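Local coordinates for 11R-lipoxygenase (PDB 3VF1), which is a calcium-dependent, iron-containing lipoxygenase that probably inserts molecular oxygen into polyunsaturated fatty acids, at residues 474-477 against 478-482; 506-509 against 510-514; 530-533 against 534-538; 561-564 against 565-569. One frame throughout, in Å; residues are numbered along the deposited sequence.

Contact 1: 474-477 against 478-482; sequences DLVK and DLRQR
Asp474 and Asp478 meet through their backbones at the start of the short helix 475-481, where Asp474 is the N-cap. Its carbonyl O takes the first i to i+4 bond, from Asp478 N at 2.9 Å. The carboxylate of Asp474 turns over the open end of the helix, and OD1 accepts the weak capping bond from Lys477 N at 3.4 Å, while OD2 forms a long salt bridge with NZ of the extended Lys477 chain.

Leu475 comes next. Leu475 O accepts a nearly straight bond from Leu479 N (N-H...O angle 173°), and the two leucines lie alongside each other, pointing the same way, with Leu475 CG 4.0 Å from Leu479 CD1. This pair is the buried side of the helix: Leu475 rests on Leu497 and Trp500 of helix 491-514, and Leu479 on Lys493.

Val476 sits nearer the solvent. Its CG1, anti to the backbone N (chi1 176°), lies over one face of the Arg480 guanidinium and comes within 3.4 Å of NH2. The bend of the Arg480 chain at chi3 brings the flat group back over the valine.

Lys477 closes the walk. Its O accepts Gln481 N at 3.0 Å. Gln481 OE1 leads away to Arg271 NH2, but CB and CG stay close to the same carbonyl, with CG 3.4 Å from Lys477 O.

Contact 2: 506-509 against 510-514; sequences FVQD and IIQIY
Toward the C-terminal end of the long helix 491-514, Phe506 and Ile510 pair one turn apart by a CH-pi contact. Ile510 CG1 lies over the ring face of Phe506, 4.0 Å from the centroid and 28° off the ring normal. Two torsions make the meeting possible: the phenylalanine ring swings toward its own carbonyl side (chi1 169°), while CG1 of Ile510 stands beside its backbone N and so leans back toward the preceding turn. The backbone joins the same two residues, Ile510 N giving to Phe506 O at 3.0 Å. Phe506 also stacks with Phe662, and Ile510 packs on Ala658, so this side of the helix faces helix 653-676.

Around the cylinder, Val507 and Ile511 run side by side, their CG1 atoms 4.1 Å apart, and turn toward helix 557-579. Three i to i+4 pairs thus point different ways from this helix, part of the largely helical lipoxygenase domain. The polar one is Gln508 with Gln512: both chains are extended, and their amide planes are only 6° apart. NE2 of Gln512 lies 3.6 Å from Gln508 CG, so the amide rests alongside the methylene rather than joining the other amide.

Asp509 OD2 forms a salt bridge with Lys661 of helix 653-676, and OD1 accepts a hydrogen bond from Gln505 NE2. Ile513 N gives Asp509 O a weak bond of 3.3 Å, and Ile513 CG1 approaches the same Asp509 O to 3.2 Å.

Contact 3: 530-533 against 534-538; sequences WIRD and LHENG
Asp533 grips Asn537 twice, by side chain and by backbone. Asn537 ND2 gives to Asp533 OD1 at 2.9 Å, meeting that oxygen nearly along its C-O bond although the carboxylate and amide planes stand 79° apart. The carbonyl O of Asp533 accepts two donors, Asn537 N at 2.9 Å and Gly538 N at 3.2 Å. The second, lying in the carbonyl plane on a lone pair, is an i to i+5 bond and marks a wider pi-type turn at the end of helix 525-538.

The buried carboxylate has further partners: OD1 accepts from Trp167 NE1, and OD2 bonds Asn410 and forms a salt bridge with Arg409. With an alanine here, Arg409 would probably lose this counter-charge, and the Asn537 amide, without OD1 to hold it, is likely to be freer to turn.

On the exposed side, Arg532 and Glu536 lie alongside each other, yet their charged groups stay apart. Glu536 OE2 touches the aliphatic Arg532 CG at 3.5 Å, and the arginine NH2 instead pairs with Asp529.

Farther round, the packing is apolar. Leu534 CD1 sits over the six-membered ring of Trp530, 3.9 Å from its centroid and only 12° off the normal. The indole is brought there by its chi1 of -176°, which sets CG beside the carbonyl carbon. Ile531 CD1 meets the same methyl at 4.1 Å, its side chain crossing that of Leu534 at about a right angle. Leu534 also touches Pro402 and Ser406 of helix 369-410, while Ile531 and Leu534 meet Phe563 of helix 557-579, so helix 525-538 packs on both.

Contact 4: 561-564 against 565-569; sequences VHFL and TVVVF
Thr565 turns its OG1 beside its own backbone N (chi1 -65°), which carries the hydroxyl back to the carbonyl of Val561 one turn earlier. There Thr565 OG1 donates to Val561 O at 2.8 Å, coming from above the carbonyl plane, 46° out of it. Thr565 N gives to the same Val561 O, also at 2.8 Å, so one carbonyl is held by two donors from one residue. A valine in its place removes the hydroxyl, and the buried Val561 carbonyl, without its second donor, would probably be held less firmly.

His562 has CG anti to its N (chi1 179°), beside the carbonyl carbon on the side of the next turn; Val566 CG2, beside its own backbone N, leans back over one face of the ring, 4.0 Å from His562 NE2. Beneath this contact Val566 N bonds His562 O at 3.0 Å. Phe563 and Val567 make the next pair, Val567 CG2 approaching Phe563 CE2 obliquely at 4.2 Å; their backbone bond, Val567 N to Phe563 O, is weak. Val568 N closes the series on Leu564 O with a nearly straight bond of 3.0 Å.

All this lies in the first half of helix 557-579, which farther on carries the iron ligands His575 and Asn579; the side chain of Val567 is about 11 Å from that of His575. Helix 491-514 packs here through His504, which touches Val561 and Thr565, and through Trp500, set edge-to-face against Phe569. Leu564 and Val568 rest on Leu421 of helix 416-425, while Phe563 meets Phe470 and Val550 from loops.

The four contacts follow one another along the chain without interleaving, each on one helix of the lipoxygenase domain, 475-481, 491-514, 525-538 and 557-579, contact 1 starting at its N-cap. Contact 4 is the hub. Its centre lies 12 Å from that of contact 2 and 15 Å from those of contacts 1 and 3, and it touches all three: Leu475 reaches Phe569, Ile511 meets Leu564, and Trp530 packs on Phe563 and Leu564. The other three do not touch one another, their centres being 22 to 25 Å apart. Helices 475-481, 491-514 and 525-538 thus each pack on helix 557-579, which continues to the iron ligands His575 and Asn579.

Contact 1: 474-477 against 478-482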
loop_
_atom_site.group_PDB
_atom_site.type_symbol
_atom_site.label_atom_id
_atom_site.label_comp_id
_atom_site.label_asym_id
_atom_site.label_seq_id
_atom_site.Cartn_x
_atom_site.Cartn_y
_atom_site.Cartn_z
ATOM N N ASP A 474 -7.092 -11.296 -7.416
ATOM C CA ASP A 474 -7.467 -11.174 -8.818
ATOM C C ASP A 474 -8.657 -10.230 -8.906
ATOM O O ASP A 474 -9.807 -10.645 -8.767
ATOM C CB ASP A 474 -7.818 -12.539 -9.411
ATOM C CG ASP A 474 -8.042 -12.482 -10.912
ATOM O OD1 ASP A 474 -8.463 -11.420 -11.415
ATOM O OD2 ASP A 474 -7.794 -13.501 -11.589
ATOM N N LEU A 475 -8.367 -8.954 -9.129
ATOM C CA LEU A 475 -9.385 -7.910 -9.112
ATOM C C LEU A 475 -10.589 -8.272 -9.973
ATOM O O LEU A 475 -11.727 -8.257 -9.505
ATOM C CB LEU A 475 -8.786 -6.593 -9.603
ATOM C CG LEU A 475 -9.674 -5.358 -9.466
ATOM C CD1 LEU A 475 -9.883 -5.014 -8.000
ATOM C CD2 LEU A 475 -9.067 -4.185 -10.218
ATOM N N VAL A 476 -10.330 -8.599 -11.233
ATOM C CA VAL A 476 -11.392 -8.856 -12.197
ATOM C C VAL A 476 -12.356 -9.935 -11.711
ATOM O O VAL A 476 -13.572 -9.766 -11.776
ATOM C CB VAL A 476 -10.816 -9.284 -13.561
ATOM C CG1 VAL A 476 -11.938 -9.647 -14.524
ATOM C CG2 VAL A 476 -9.950 -8.175 -14.144
ATOM N N LYS A 477 -11.807 -11.042 -11.225
ATOM C CA LYS A 477 -12.625 -12.175 -10.807
ATOM C C LYS A 477 -13.261 -11.956 -9.435
ATOM O O LYS A 477 -14.313 -12.519 -9.138
ATOM C CB LYS A 477 -11.795 -13.462 -10.815
ATOM C CG LYS A 477 -11.423 -13.927 -12.215
ATOM C CD LYS A 477 -10.517 -15.146 -12.191
ATOM C CE LYS A 477 -9.999 -15.464 -13.583
ATOM N NZ LYS A 477 -8.893 -16.458 -13.561
ATOM N N ASP A 478 -12.627 -11.139 -8.600
ATOM C CA ASP A 478 -13.175 -10.844 -7.281
ATOM C C ASP A 478 -14.427 -9.985 -7.412
ATOM O O ASP A 478 -15.479 -10.320 -6.871
ATOM C CB ASP A 478 -12.142 -10.137 -6.406
ATOM C CG ASP A 478 -12.644 -9.902 -4.994
ATOM O OD1 ASP A 478 -12.739 -10.883 -4.224
ATOM O OD2 ASP A 478 -12.939 -8.737 -4.650
ATOM N N LEU A 479 -14.308 -8.874 -8.130
ATOM C CA LEU A 479 -15.445 -7.998 -8.369
ATOM C C LEU A 479 -16.574 -8.764 -9.046
ATOM O O LEU A 479 -17.750 -8.497 -8.809
ATOM C CB LEU A 479 -15.032 -6.817 -9.246
ATOM C CG LEU A 479 -14.041 -5.826 -8.631
ATOM C CD1 LEU A 479 -13.595 -4.812 -9.667
ATOM C CD2 LEU A 479 -14.661 -5.128 -7.435
ATOM N N ARG A 480 -16.207 -9.721 -9.890
ATOM C CA ARG A 480 -17.186 -10.462 -10.676
ATOM C C ARG A 480 -17.959 -11.472 -9.834
ATOM O O ARG A 480 -19.173 -11.607 -9.984
ATOM C CB ARG A 480 -16.495 -11.170 -11.840
ATOM C CG ARG A 480 -17.442 -11.924 -12.758
ATOM C CD ARG A 480 -16.684 -12.567 -13.901
ATOM N NE ARG A 480 -16.083 -11.565 -14.779
ATOM C CZ ARG A 480 -15.061 -11.797 -15.600
ATOM N NH1 ARG A 480 -14.505 -13.002 -15.661
ATOM N NH2 ARG A 480 -14.587 -10.818 -16.358
ATOM N N GLN A 481 -17.262 -12.181 -8.951
ATOM C CA GLN A 481 -17.913 -13.179 -8.109
ATOM C C GLN A 481 -18.735 -12.502 -7.014
ATOM O O GLN A 481 -19.636 -13.110 -6.438
ATOM C CB GLN A 481 -16.883 -14.143 -7.509
ATOM C CG GLN A 481 -16.019 -13.554 -6.402
ATOM C CD GLN A 481 -16.473 -13.967 -5.011
ATOM O OE1 GLN A 481 -17.380 -14.787 -4.856
ATOM N NE2 GLN A 481 -15.838 -13.402 -3.990
ATOM N N ARG A 482 -18.425 -11.238 -6.736
ATOM C CA ARG A 482 -19.207 -10.450 -5.789
ATOM C C ARG A 482 -20.431 -9.830 -6.461
ATOM O O ARG A 482 -21.323 -9.317 -5.788
ATOM C CB ARG A 482 -18.351 -9.350 -5.161
ATOM C CG ARG A 482 -17.377 -9.844 -4.105
ATOM C CD ARG A 482 -17.013 -8.728 -3.144
ATOM N NE ARG A 482 -16.091 -7.764 -3.739
ATOM C CZ ARG A 482 -16.067 -6.463 -3.455
ATOM N NH1 ARG A 482 -16.920 -5.940 -2.586
ATOM N NH2 ARG A 482 -15.183 -5.676 -4.052
#

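Contact 2: 506-509 against 510-514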
loop_
_atom_site.group_PDB
_atom_site.type_symbol
_atom_site.label_atom_id
_atom_site.label_comp_id
_atom_site.label_asym_id
_atom_site.label_seq_id
_atom_site.Cartn_x
_atom_site.Cartn_y
_atom_site.Cartn_z
ATOM N N PHE A 506 1.543 -3.438 -19.244
ATOM C CA PHE A 506 2.919 -2.998 -19.040
ATOM C C PHE A 506 3.810 -4.147 -18.580
ATOM O O PHE A 506 4.888 -4.365 -19.129
ATOM C CB PHE A 506 2.972 -1.859 -18.020
ATOM C CG PHE A 506 4.363 -1.518 -17.566
ATOM C CD1 PHE A 506 5.311 -1.076 -18.473
ATOM C CD2 PHE A 506 4.721 -1.632 -16.233
ATOM C CE1 PHE A 506 6.590 -0.761 -18.061
ATOM C CE2 PHE A 506 6.001 -1.315 -15.815
ATOM C CZ PHE A 506 6.936 -0.881 -16.730
ATOM N N VAL A 507 3.357 -4.879 -17.569
ATOM C CA VAL A 507 4.118 -6.006 -17.048
ATOM C C VAL A 507 4.334 -7.055 -18.132
ATOM O O VAL A 507 5.407 -7.645 -18.229
ATOM C CB VAL A 507 3.411 -6.651 -15.841
ATOM C CG1 VAL A 507 4.056 -7.985 -15.488
ATOM C CG2 VAL A 507 3.443 -5.709 -14.646
ATOM N N GLN A 508 3.314 -7.280 -18.951
ATOM C CA GLN A 508 3.406 -8.253 -20.032
ATOM C C GLN A 508 4.440 -7.819 -21.066
ATOM O O GLN A 508 5.216 -8.636 -21.558
ATOM C CB GLN A 508 2.046 -8.439 -20.703
ATOM C CG GLN A 508 2.039 -9.493 -21.798
ATOM C CD GLN A 508 0.647 -9.770 -22.333
ATOM O OE1 GLN A 508 0.194 -9.126 -23.279
ATOM N NE2 GLN A 508 -0.039 -10.731 -21.727
ATOM N N ASP A 509 4.444 -6.530 -21.394
ATOM C CA ASP A 509 5.397 -5.993 -22.358
ATOM C C ASP A 509 6.827 -6.201 -21.874
ATOM O O ASP A 509 7.681 -6.669 -22.624
ATOM C CB ASP A 509 5.139 -4.505 -22.604
ATOM C CG ASP A 509 3.854 -4.254 -23.369
ATOM O OD1 ASP A 509 3.283 -5.225 -23.910
ATOM O OD2 ASP A 509 3.421 -3.083 -23.439
ATOM N N ILE A 510 7.083 -5.857 -20.616
ATOM C CA ILE A 510 8.415 -5.995 -20.040
ATOM C C ILE A 510 8.859 -7.451 -20.040
ATOM O O ILE A 510 9.970 -7.771 -20.458
ATOM C CB ILE A 510 8.460 -5.465 -18.593
ATOM C CG1 ILE A 510 8.211 -3.954 -18.568
ATOM C CG2 ILE A 510 9.798 -5.795 -17.943
ATOM C CD1 ILE A 510 9.212 -3.146 -19.373
ATOM N N ILE A 511 7.986 -8.333 -19.569
ATOM C CA ILE A 511 8.315 -9.748 -19.451
ATOM C C ILE A 511 8.573 -10.397 -20.810
ATOM O O ILE A 511 9.434 -11.268 -20.932
ATOM C CB ILE A 511 7.198 -10.516 -18.719
ATOM C CG1 ILE A 511 7.129 -10.080 -17.253
ATOM C CG2 ILE A 511 7.423 -12.021 -18.807
ATOM C CD1 ILE A 511 8.397 -10.345 -16.464
ATOM N N GLN A 512 7.837 -9.973 -21.831
ATOM C CA GLN A 512 7.991 -10.556 -23.161
ATOM C C GLN A 512 9.222 -10.020 -23.890
ATOM O O GLN A 512 9.600 -10.533 -24.941
ATOM C CB GLN A 512 6.730 -10.331 -23.999
ATOM C CG GLN A 512 5.552 -11.182 -23.546
ATOM C CD GLN A 512 4.359 -11.083 -24.477
ATOM O OE1 GLN A 512 4.378 -10.336 -25.456
ATOM N NE2 GLN A 512 3.311 -11.842 -24.174
ATOM N N ILE A 513 9.847 -8.990 -23.328
ATOM C CA ILE A 513 11.104 -8.478 -23.862
ATOM C C ILE A 513 12.259 -9.410 -23.508
ATOM O O ILE A 513 13.195 -9.576 -24.293
ATOM C CB ILE A 513 11.418 -7.066 -23.318
ATOM C CG1 ILE A 513 10.534 -6.022 -24.003
ATOM C CG2 ILE A 513 12.884 -6.716 -23.540
ATOM C CD1 ILE A 513 10.627 -4.639 -23.387
ATOM N N TYR A 514 12.187 -10.023 -22.330
ATOM C CA TYR A 514 13.289 -10.835 -21.817
ATOM C C TYR A 514 12.994 -12.333 -21.855
ATOM O O TYR A 514 13.904 -13.144 -22.032
ATOM C CB TYR A 514 13.633 -10.392 -20.394
ATOM C CG TYR A 514 14.008 -8.933 -20.319
ATOM C CD1 TYR A 514 15.298 -8.513 -20.612
ATOM C CD2 TYR A 514 13.069 -7.971 -19.977
ATOM C CE1 TYR A 514 15.645 -7.178 -20.558
ATOM C CE2 TYR A 514 13.406 -6.633 -19.918
ATOM C CZ TYR A 514 14.696 -6.243 -20.209
ATOM O OH TYR A 514 15.040 -4.913 -20.155
#

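Contact 3: 530-533 against 534-538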
loop_
_atom_site.group_PDB
_atom_site.type_symbol
_atom_site.label_atom_id
_atom_site.label_comp_id
_atom_site.label_asym_id
_atom_site.label_seq_id
_atom_site.Cartn_x
_atom_site.Cartn_y
_atom_site.Cartn_z
ATOM N N TRP A 530 12.982 -17.005 -6.185
ATOM C CA TRP A 530 12.133 -15.923 -5.707
ATOM C C TRP A 530 10.755 -16.435 -5.302
ATOM O O TRP A 530 10.322 -16.238 -4.166
ATOM C CB TRP A 530 11.997 -14.855 -6.795
ATOM C CG TRP A 530 11.215 -13.655 -6.369
ATOM C CD1 TRP A 530 11.568 -12.745 -5.420
ATOM C CD2 TRP A 530 9.950 -13.225 -6.888
ATOM N NE1 TRP A 530 10.603 -11.776 -5.310
ATOM C CE2 TRP A 530 9.598 -12.048 -6.202
ATOM C CE3 TRP A 530 9.082 -13.721 -7.865
ATOM C CZ2 TRP A 530 8.415 -11.359 -6.458
ATOM C CZ3 TRP A 530 7.908 -13.035 -8.120
ATOM C CH2 TRP A 530 7.585 -11.868 -7.418
ATOM N N ILE A 531 10.067 -17.099 -6.227
ATOM C CA ILE A 531 8.701 -17.548 -5.975
ATOM C C ILE A 531 8.659 -18.693 -4.967
ATOM O O ILE A 531 7.680 -18.848 -4.239
ATOM C CB ILE A 531 7.990 -17.980 -7.278
ATOM C CG1 ILE A 531 6.487 -18.145 -7.038
ATOM C CG2 ILE A 531 8.584 -19.275 -7.816
ATOM C CD1 ILE A 531 5.784 -16.871 -6.607
ATOM N N ARG A 532 9.719 -19.492 -4.921
ATOM C CA ARG A 532 9.789 -20.598 -3.973
ATOM C C ARG A 532 9.969 -20.080 -2.548
ATOM O O ARG A 532 9.452 -20.662 -1.594
ATOM C CB ARG A 532 10.931 -21.554 -4.329
ATOM C CG ARG A 532 11.097 -22.689 -3.326
ATOM C CD ARG A 532 12.025 -23.789 -3.830
ATOM N NE ARG A 532 13.380 -23.306 -4.100
ATOM C CZ ARG A 532 13.871 -23.041 -5.310
ATOM N NH1 ARG A 532 13.136 -23.208 -6.404
ATOM N NH2 ARG A 532 15.116 -22.603 -5.429
ATOM N N ASP A 533 10.703 -18.982 -2.409
ATOM C CA ASP A 533 10.934 -18.386 -1.100
ATOM C C ASP A 533 9.646 -17.760 -0.568
ATOM O O ASP A 533 9.397 -17.755 0.638
ATOM C CB ASP A 533 12.042 -17.336 -1.183
ATOM C CG ASP A 533 12.648 -17.019 0.170
ATOM O OD1 ASP A 533 12.377 -17.763 1.134
ATOM O OD2 ASP A 533 13.407 -16.032 0.262
ATOM N N LEU A 534 8.829 -17.232 -1.475
ATOM C CA LEU A 534 7.540 -16.658 -1.107
ATOM C C LEU A 534 6.567 -17.746 -0.667
ATOM O O LEU A 534 5.870 -17.599 0.339
ATOM C CB LEU A 534 6.946 -15.888 -2.288
ATOM C CG LEU A 534 7.681 -14.612 -2.694
ATOM C CD1 LEU A 534 7.108 -14.050 -3.985
ATOM C CD2 LEU A 534 7.615 -13.580 -1.580
ATOM N N HIS A 535 6.524 -18.837 -1.425
ATOM C CA HIS A 535 5.607 -19.934 -1.140
ATOM C C HIS A 535 5.889 -20.568 0.216
ATOM O O HIS A 535 4.969 -20.989 0.917
ATOM C CB HIS A 535 5.707 -21.002 -2.231
ATOM C CG HIS A 535 4.919 -22.238 -1.936
ATOM N ND1 HIS A 535 3.607 -22.398 -2.330
ATOM C CD2 HIS A 535 5.254 -23.373 -1.278
ATOM C CE1 HIS A 535 3.171 -23.579 -1.933
ATOM N NE2 HIS A 535 4.150 -24.191 -1.292
ATOM N N GLU A 536 7.164 -20.632 0.584
ATOM C CA GLU A 536 7.576 -21.339 1.793
ATOM C C GLU A 536 7.612 -20.437 3.023
ATOM O O GLU A 536 7.125 -20.815 4.087
ATOM C CB GLU A 536 8.949 -21.981 1.578
ATOM C CG GLU A 536 8.955 -23.059 0.503
ATOM C CD GLU A 536 10.339 -23.618 0.238
ATOM O OE1 GLU A 536 11.324 -23.040 0.747
ATOM O OE2 GLU A 536 10.443 -24.637 -0.477
ATOM N N ASN A 537 8.185 -19.246 2.874
ATOM C CA ASN A 537 8.371 -18.345 4.009
ATOM C C ASN A 537 7.536 -17.068 3.925
ATOM O O ASN A 537 7.165 -16.498 4.951
ATOM C CB ASN A 537 9.850 -17.982 4.149
ATOM C CG ASN A 537 10.737 -19.203 4.292
ATOM O OD1 ASN A 537 10.804 -19.814 5.361
ATOM N ND2 ASN A 537 11.427 -19.564 3.217
ATOM N N GLY A 538 7.248 -16.619 2.709
ATOM C CA GLY A 538 6.510 -15.386 2.511
ATOM C C GLY A 538 5.058 -15.475 2.941
ATOM O O GLY A 538 4.510 -14.523 3.501
#

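Contact 4: 561-564 against 565-569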
loop_
_atom_site.group_PDB
_atom_site.type_symbol
_atom_site.label_atom_id
_atom_site.label_comp_id
_atom_site.label_asym_id
_atom_site.label_seq_id
_atom_site.Cartn_x
_atom_site.Cartn_y
_atom_site.Cartn_z
ATOM N N VAL A 561 3.362 -13.041 -15.285
ATOM C CA VAL A 561 2.791 -11.720 -15.512
ATOM C C VAL A 561 1.679 -11.426 -14.510
ATOM O O VAL A 561 1.631 -10.345 -13.924
ATOM C CB VAL A 561 2.237 -11.583 -16.945
ATOM C CG1 VAL A 561 1.421 -10.304 -17.085
ATOM C CG2 VAL A 561 3.375 -11.608 -17.956
ATOM N N HIS A 562 0.785 -12.389 -14.313
ATOM C CA HIS A 562 -0.337 -12.195 -13.403
ATOM C C HIS A 562 0.146 -11.869 -11.997
ATOM O O HIS A 562 -0.270 -10.875 -11.406
ATOM C CB HIS A 562 -1.225 -13.437 -13.357
ATOM C CG HIS A 562 -2.382 -13.310 -12.413
ATOM N ND1 HIS A 562 -3.505 -12.569 -12.710
ATOM C CD2 HIS A 562 -2.581 -13.818 -11.174
ATOM C CE1 HIS A 562 -4.351 -12.633 -11.696
ATOM N NE2 HIS A 562 -3.815 -13.383 -10.752
ATOM N N PHE A 563 1.026 -12.710 -11.465
ATOM C CA PHE A 563 1.512 -12.534 -10.103
ATOM C C PHE A 563 2.161 -11.167 -9.922
ATOM O O PHE A 563 1.985 -10.525 -8.890
ATOM C CB PHE A 563 2.505 -13.636 -9.736
ATOM C CG PHE A 563 2.836 -13.684 -8.272
ATOM C CD1 PHE A 563 2.079 -14.451 -7.403
ATOM C CD2 PHE A 563 3.898 -12.955 -7.763
ATOM C CE1 PHE A 563 2.378 -14.496 -6.054
ATOM C CE2 PHE A 563 4.202 -12.996 -6.415
ATOM C CZ PHE A 563 3.440 -13.768 -5.560
ATOM N N LEU A 564 2.907 -10.722 -10.927
ATOM C CA LEU A 564 3.589 -9.435 -10.854
ATOM C C LEU A 564 2.601 -8.283 -11.001
ATOM O O LEU A 564 2.784 -7.219 -10.410
ATOM C CB LEU A 564 4.671 -9.341 -11.931
ATOM C CG LEU A 564 5.832 -10.328 -11.784
ATOM C CD1 LEU A 564 6.760 -10.238 -12.984
ATOM C CD2 LEU A 564 6.595 -10.074 -10.497
ATOM N N THR A 565 1.554 -8.497 -11.793
ATOM C CA THR A 565 0.506 -7.498 -11.950
ATOM C C THR A 565 -0.162 -7.244 -10.603
ATOM O O THR A 565 -0.434 -6.100 -10.237
ATOM C CB THR A 565 -0.557 -7.948 -12.969
ATOM O OG1 THR A 565 0.034 -8.052 -14.272
ATOM C CG2 THR A 565 -1.707 -6.956 -13.027
ATOM N N VAL A 566 -0.421 -8.321 -9.867
ATOM C CA VAL A 566 -1.006 -8.223 -8.535
ATOM C C VAL A 566 -0.150 -7.352 -7.624
ATOM O O VAL A 566 -0.668 -6.499 -6.906
ATOM C CB VAL A 566 -1.168 -9.617 -7.890
ATOM C CG1 VAL A 566 -1.367 -9.497 -6.384
ATOM C CG2 VAL A 566 -2.328 -10.368 -8.526
ATOM N N VAL A 567 1.160 -7.570 -7.656
ATOM C CA VAL A 567 2.075 -6.847 -6.781
ATOM C C VAL A 567 2.112 -5.359 -7.117
ATOM O O VAL A 567 1.973 -4.511 -6.236
ATOM C CB VAL A 567 3.505 -7.417 -6.867
ATOM C CG1 VAL A 567 4.464 -6.582 -6.029
ATOM C CG2 VAL A 567 3.527 -8.865 -6.411
ATOM N N VAL A 568 2.303 -5.045 -8.394
ATOM C CA VAL A 568 2.400 -3.657 -8.831
ATOM C C VAL A 568 1.098 -2.908 -8.561
ATOM O O VAL A 568 1.110 -1.748 -8.144
ATOM C CB VAL A 568 2.736 -3.562 -10.335
ATOM C CG1 VAL A 568 2.664 -2.116 -10.812
ATOM C CG2 VAL A 568 4.111 -4.145 -10.610
ATOM N N PHE A 569 -0.026 -3.576 -8.798
ATOM C CA PHE A 569 -1.333 -2.961 -8.607
ATOM C C PHE A 569 -1.618 -2.695 -7.133
ATOM O O PHE A 569 -2.146 -1.644 -6.778
ATOM C CB PHE A 569 -2.430 -3.852 -9.187
ATOM C CG PHE A 569 -3.817 -3.327 -8.957
ATOM C CD1 PHE A 569 -4.402 -2.457 -9.864
ATOM C CD2 PHE A 569 -4.536 -3.700 -7.834
ATOM C CE1 PHE A 569 -5.676 -1.970 -9.655
ATOM C CE2 PHE A 569 -5.814 -3.215 -7.620
ATOM C CZ PHE A 569 -6.384 -2.350 -8.531
#